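Local coordinates for putative cell adhesion protein (Bacteroides eggerthii, PDB 4GPV) that probably serves as a pilin subunit of a distinct type of pilus in human gut bacteria and so takes part in cell adhesion, at residues H291-L305 with S327-V339. Sequence-based numbering, arbitrary orientation.
Sequences HTIEPGKSYTVTVTL and SSIEVTVTAAQWV
S298, T300, T302 and T304 pair with A336, T334, T332 and E330 through two backbone hydrogen bonds each, an antiparallel run in which T304 N to E330 O (2.8 Å) is straightest at 176°. At the type II turn E294–K297, W338 N still reaches G296 O (2.8 Å), but from 45° above the carbonyl plane. K297 and Q337, a non-hydrogen-bonded pair, diverge at CB but then run side by side, K297 CE 3.4 Å from Q337 OE1.

On one face the contact is apolar. V301 CG1 meets V331 CG1 at 3.8 Å, and the A335 methyl touches two rings, 3.6 Å from Y299 CE2 and 3.7 Å from H291 CE1. I293 CD1 sits over one face of the tyrosine ring, toward its rim; the tyrosine OH accepts a bond from E294 N. F284 and I282 continue this packing.

The other face is polar. T302 OG1, beside its backbone N (chi1 -47°), bonds a water (2.8 Å) that donates to T300 O; T332 OG1, in one conformer, is a doubtful third partner. S298 OG bonds to D41 and W338 NE1 to E43.

With strand 146-169 beyond 297-306, this is a strand pair of the C-terminal beta domain of FimA-like pilins.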
loop_
_atom_site.group_PDB
_atom_site.type_symbol
_atom_site.label_atom_id
_atom_site.label_comp_id
_atom_site.label_asym_id
_atom_site.label_seq_id
_atom_site.Cartn_x
_atom_site.Cartn_y
_atom_site.Cartn_z
ATOM N N HIS A 291 12.077 7.896 6.055
ATOM C CA HIS A 291 10.889 7.825 5.222
ATOM C C HIS A 291 9.728 7.319 6.001
ATOM O O HIS A 291 9.850 6.306 6.687
ATOM C CB HIS A 291 11.039 6.873 4.002
ATOM C CG HIS A 291 12.177 7.172 3.086
ATOM N ND1 HIS A 291 12.033 8.023 2.022
ATOM C CD2 HIS A 291 13.445 6.704 3.112
ATOM C CE1 HIS A 291 13.215 8.052 1.429
ATOM N NE2 HIS A 291 14.093 7.272 2.056
ATOM N N THR A 292 8.568 7.957 5.821
ATOM C CA THR A 292 7.320 7.405 6.319
ATOM C C THR A 292 6.663 6.766 5.088
ATOM O O THR A 292 7.263 6.783 4.001
ATOM C CB THR A 292 6.465 8.429 7.072
ATOM O OG1 THR A 292 6.160 9.501 6.182
ATOM C CG2 THR A 292 7.164 8.966 8.324
ATOM N N ILE A 293 5.468 6.193 5.209
ATOM C CA ILE A 293 4.897 5.527 4.037
ATOM C C ILE A 293 3.909 6.437 3.348
ATOM O O ILE A 293 2.949 6.879 3.964
ATOM C CB ILE A 293 4.218 4.182 4.430
ATOM C CG1 ILE A 293 5.193 3.192 5.103
ATOM C CG2 ILE A 293 3.461 3.554 3.259
ATOM C CD1 ILE A 293 6.382 2.695 4.216
ATOM N N GLU A 294 4.109 6.649 2.037
ATOM C CA GLU A 294 3.217 7.458 1.210
ATOM C C GLU A 294 2.566 6.612 0.144
ATOM O O GLU A 294 3.246 5.747 -0.413
ATOM C CB GLU A 294 4.001 8.557 0.485
ATOM C CG GLU A 294 4.663 9.600 1.345
ATOM C CD GLU A 294 5.289 10.622 0.424
ATOM O OE1 GLU A 294 4.535 11.341 -0.277
ATOM O OE2 GLU A 294 6.529 10.587 0.280
ATOM N N PRO A 295 1.304 6.893 -0.231
ATOM C CA PRO A 295 0.699 6.163 -1.354
ATOM C C PRO A 295 1.462 6.439 -2.628
ATOM O O PRO A 295 2.053 7.516 -2.755
ATOM C CB PRO A 295 -0.714 6.768 -1.485
ATOM C CG PRO A 295 -0.860 7.721 -0.412
ATOM C CD PRO A 295 0.394 7.918 0.330
ATOM N N GLY A 296 1.478 5.487 -3.550
ATOM C CA GLY A 296 2.128 5.707 -4.841
ATOM C C GLY A 296 3.641 5.739 -4.787
ATOM O O GLY A 296 4.278 6.263 -5.707
ATOM N N LYS A 297 4.227 5.207 -3.712
ATOM C CA LYS A 297 5.695 5.097 -3.612
ATOM C C LYS A 297 6.053 3.638 -3.449
ATOM O O LYS A 297 5.284 2.851 -2.878
ATOM C CB LYS A 297 6.239 5.927 -2.428
ATOM C CG LYS A 297 6.017 7.433 -2.610
ATOM C CD LYS A 297 7.304 8.194 -2.846
ATOM C CE LYS A 297 7.012 9.664 -3.070
ATOM N NZ LYS A 297 7.891 10.548 -2.261
ATOM N N SER A 298 7.243 3.284 -3.923
ATOM C CA SER A 298 7.761 1.935 -3.896
ATOM C C SER A 298 9.064 1.970 -3.090
ATOM O O SER A 298 10.003 2.639 -3.494
ATOM C CB SER A 298 7.981 1.456 -5.335
ATOM O OG SER A 298 8.648 0.200 -5.379
ATOM N N TYR A 299 9.092 1.303 -1.923
ATOM C CA TYR A 299 10.251 1.341 -1.027
ATOM C C TYR A 299 11.044 0.075 -1.155
ATOM O O TYR A 299 10.480 -1.021 -1.098
ATOM C CB TYR A 299 9.799 1.500 0.457
ATOM C CG TYR A 299 8.991 2.764 0.666
ATOM C CD1 TYR A 299 7.619 2.782 0.429
ATOM C CD2 TYR A 299 9.612 3.967 0.992
ATOM C CE1 TYR A 299 6.878 3.954 0.555
ATOM C CE2 TYR A 299 8.873 5.149 1.132
ATOM C CZ TYR A 299 7.505 5.133 0.903
ATOM O OH TYR A 299 6.745 6.273 0.953
ATOM N N THR A 300 12.338 0.227 -1.261
ATOM C CA THR A 300 13.247 -0.918 -1.306
ATOM C C THR A 300 14.063 -0.887 -0.012
ATOM O O THR A 300 14.738 0.112 0.292
ATOM C CB THR A 300 14.108 -0.923 -2.557
ATOM O OG1 THR A 300 13.271 -1.033 -3.715
ATOM C CG2 THR A 300 15.122 -2.071 -2.538
ATOM N N VAL A 301 13.931 -1.951 0.790
ATOM C CA VAL A 301 14.639 -2.040 2.054
ATOM C C VAL A 301 15.694 -3.108 1.924
ATOM O O VAL A 301 15.317 -4.253 1.691
ATOM C CB VAL A 301 13.680 -2.382 3.214
ATOM C CG1 VAL A 301 14.439 -2.530 4.543
ATOM C CG2 VAL A 301 12.535 -1.367 3.328
ATOM N N THR A 302 16.992 -2.739 2.054
ATOM C CA THR A 302 18.092 -3.727 2.048
ATOM C C THR A 302 18.587 -3.864 3.469
ATOM O O THR A 302 18.981 -2.880 4.086
ATOM C CB THR A 302 19.209 -3.329 1.078
ATOM O OG1 THR A 302 18.635 -2.943 -0.165
ATOM C CG2 THR A 302 20.248 -4.444 0.877
ATOM N N VAL A 303 18.549 -5.088 4.004
ATOM C CA VAL A 303 18.968 -5.378 5.375
ATOM C C VAL A 303 20.200 -6.270 5.275
ATOM O O VAL A 303 20.108 -7.346 4.671
ATOM C CB VAL A 303 17.814 -6.086 6.139
ATOM C CG1 VAL A 303 18.229 -6.416 7.583
ATOM C CG2 VAL A 303 16.538 -5.239 6.121
ATOM N N THR A 304 21.353 -5.799 5.792
ATOM C CA THR A 304 22.593 -6.568 5.816
ATOM C C THR A 304 22.768 -6.979 7.257
ATOM O O THR A 304 22.892 -6.112 8.129
ATOM C CB THR A 304 23.783 -5.770 5.246
ATOM O OG1 THR A 304 23.460 -5.389 3.912
ATOM C CG2 THR A 304 25.095 -6.572 5.236
ATOM N N LEU A 305 22.823 -8.292 7.496
ATOM C CA LEU A 305 23.005 -8.856 8.833
ATOM C C LEU A 305 24.393 -9.429 9.005
ATOM O O LEU A 305 24.884 -10.054 8.080
ATOM C CB LEU A 305 21.988 -9.984 9.011
ATOM C CG LEU A 305 20.527 -9.605 8.826
ATOM C CD1 LEU A 305 19.655 -10.805 9.019
ATOM C CD2 LEU A 305 20.127 -8.475 9.790
ATOM N N SER A 327 25.907 -2.567 15.121
ATOM C CA SER A 327 26.791 -2.886 13.996
ATOM C C SER A 327 26.306 -4.136 13.242
ATOM O O SER A 327 26.595 -4.290 12.053
ATOM C CB SER A 327 28.213 -3.111 14.510
ATOM O OG SER A 327 28.231 -4.090 15.539
ATOM N N SER A 328 25.566 -5.008 13.945
ATOM C CA SER A 328 25.033 -6.283 13.459
ATOM C C SER A 328 23.899 -6.135 12.419
ATOM O O SER A 328 23.575 -7.110 11.725
ATOM C CB SER A 328 24.522 -7.100 14.631
ATOM O OG SER A 328 23.506 -6.386 15.316
ATOM N N ILE A 329 23.243 -4.957 12.384
ATOM C CA ILE A 329 22.159 -4.675 11.433
ATOM C C ILE A 329 22.498 -3.397 10.679
ATOM O O ILE A 329 22.702 -2.361 11.307
ATOM C CB ILE A 329 20.754 -4.571 12.123
ATOM C CG1 ILE A 329 20.463 -5.776 13.035
ATOM C CG2 ILE A 329 19.644 -4.390 11.075
ATOM C CD1 ILE A 329 19.260 -5.610 14.026
ATOM N N GLU A 330 22.577 -3.473 9.349
ATOM C CA GLU A 330 22.801 -2.325 8.462
ATOM C C GLU A 330 21.592 -2.256 7.549
ATOM O O GLU A 330 21.272 -3.260 6.902
ATOM C CB GLU A 330 24.099 -2.465 7.648
ATOM C CG GLU A 330 24.360 -1.288 6.714
ATOM C CD GLU A 330 25.017 -1.623 5.387
ATOM O OE1 GLU A 330 26.084 -2.282 5.388
ATOM O OE2 GLU A 330 24.485 -1.177 4.343
ATOM N N VAL A 331 20.903 -1.100 7.512
ATOM C CA VAL A 331 19.685 -0.970 6.699
ATOM C C VAL A 331 19.753 0.248 5.803
ATOM O O VAL A 331 20.140 1.335 6.257
ATOM C CB VAL A 331 18.369 -0.899 7.555
ATOM C CG1 VAL A 331 17.122 -0.858 6.650
ATOM C CG2 VAL A 331 18.248 -2.065 8.537
ATOM N N THR A 332 19.384 0.071 4.521
ATOM C CA THR A 332 19.242 1.180 3.579
ATOM C C THR A 332 17.810 1.166 3.113
ATOM O O THR A 332 17.251 0.089 2.863
ATOM C CB THR A 332 20.222 1.181 2.396
ATOM O OG1 THR A 332 19.851 0.173 1.455
ATOM C CG2 THR A 332 21.699 1.106 2.821
ATOM N N VAL A 333 17.190 2.346 3.049
ATOM C CA VAL A 333 15.800 2.458 2.569
ATOM C C VAL A 333 15.801 3.476 1.465
ATOM O O VAL A 333 16.256 4.613 1.676
ATOM C CB VAL A 333 14.736 2.807 3.641
ATOM C CG1 VAL A 333 13.316 2.847 3.036
ATOM C CG2 VAL A 333 14.789 1.843 4.811
ATOM N N THR A 334 15.337 3.072 0.292
ATOM C CA THR A 334 15.204 4.015 -0.809
ATOM C C THR A 334 13.743 4.042 -1.227
ATOM O O THR A 334 13.029 3.033 -1.081
ATOM C CB THR A 334 16.148 3.747 -1.977
ATOM O OG1 THR A 334 15.854 2.478 -2.541
ATOM C CG2 THR A 334 17.633 3.895 -1.598
ATOM N N ALA A 335 13.294 5.198 -1.705
ATOM C CA ALA A 335 11.918 5.370 -2.132
ATOM C C ALA A 335 11.914 5.772 -3.585
ATOM O O ALA A 335 12.692 6.635 -3.970
ATOM C CB ALA A 335 11.229 6.433 -1.301
ATOM N N ALA A 336 11.051 5.158 -4.386
ATOM C CA ALA A 336 10.904 5.523 -5.782
ATOM C C ALA A 336 9.438 5.807 -6.059
ATOM O O ALA A 336 8.556 5.358 -5.297
ATOM C CB ALA A 336 11.407 4.397 -6.686
ATOM N N GLN A 337 9.170 6.600 -7.089
ATOM C CA GLN A 337 7.787 6.811 -7.483
ATOM C C GLN A 337 7.258 5.483 -8.004
ATOM O O GLN A 337 7.939 4.843 -8.819
ATOM C CB GLN A 337 7.692 7.896 -8.578
ATOM C CG GLN A 337 8.098 9.295 -8.102
ATOM C CD GLN A 337 7.238 9.919 -7.012
ATOM O OE1 GLN A 337 7.726 10.713 -6.208
ATOM N NE2 GLN A 337 5.943 9.628 -6.966
ATOM N N TRP A 338 6.092 5.041 -7.517
ATOM C CA TRP A 338 5.471 3.806 -7.998
ATOM C C TRP A 338 4.478 4.228 -9.076
ATOM O O TRP A 338 3.460 4.832 -8.777
ATOM C CB TRP A 338 4.812 3.048 -6.830
ATOM C CG TRP A 338 4.370 1.650 -7.159
ATOM C CD1 TRP A 338 4.922 0.802 -8.082
ATOM C CD2 TRP A 338 3.414 0.876 -6.426
ATOM N NE1 TRP A 338 4.265 -0.406 -8.062
ATOM C CE2 TRP A 338 3.353 -0.401 -7.037
ATOM C CE3 TRP A 338 2.522 1.170 -5.374
ATOM C CZ2 TRP A 338 2.466 -1.400 -6.605
ATOM C CZ3 TRP A 338 1.626 0.180 -4.958
ATOM C CH2 TRP A 338 1.632 -1.096 -5.549
ATOM N N VAL A 339 4.875 4.063 -10.341
ATOM C CA VAL A 339 4.128 4.569 -11.485
ATOM C C VAL A 339 3.217 3.485 -12.056
ATOM O O VAL A 339 3.641 2.352 -12.286
ATOM C CB VAL A 339 5.158 5.082 -12.529
ATOM C CG1 VAL A 339 4.517 5.383 -13.885
ATOM C CG2 VAL A 339 5.897 6.309 -12.009
HETATM O O HOH W 1 17.627 -0.384 -0.133
HETATM O O HOH W 2 22.154 -2.912 3.882
#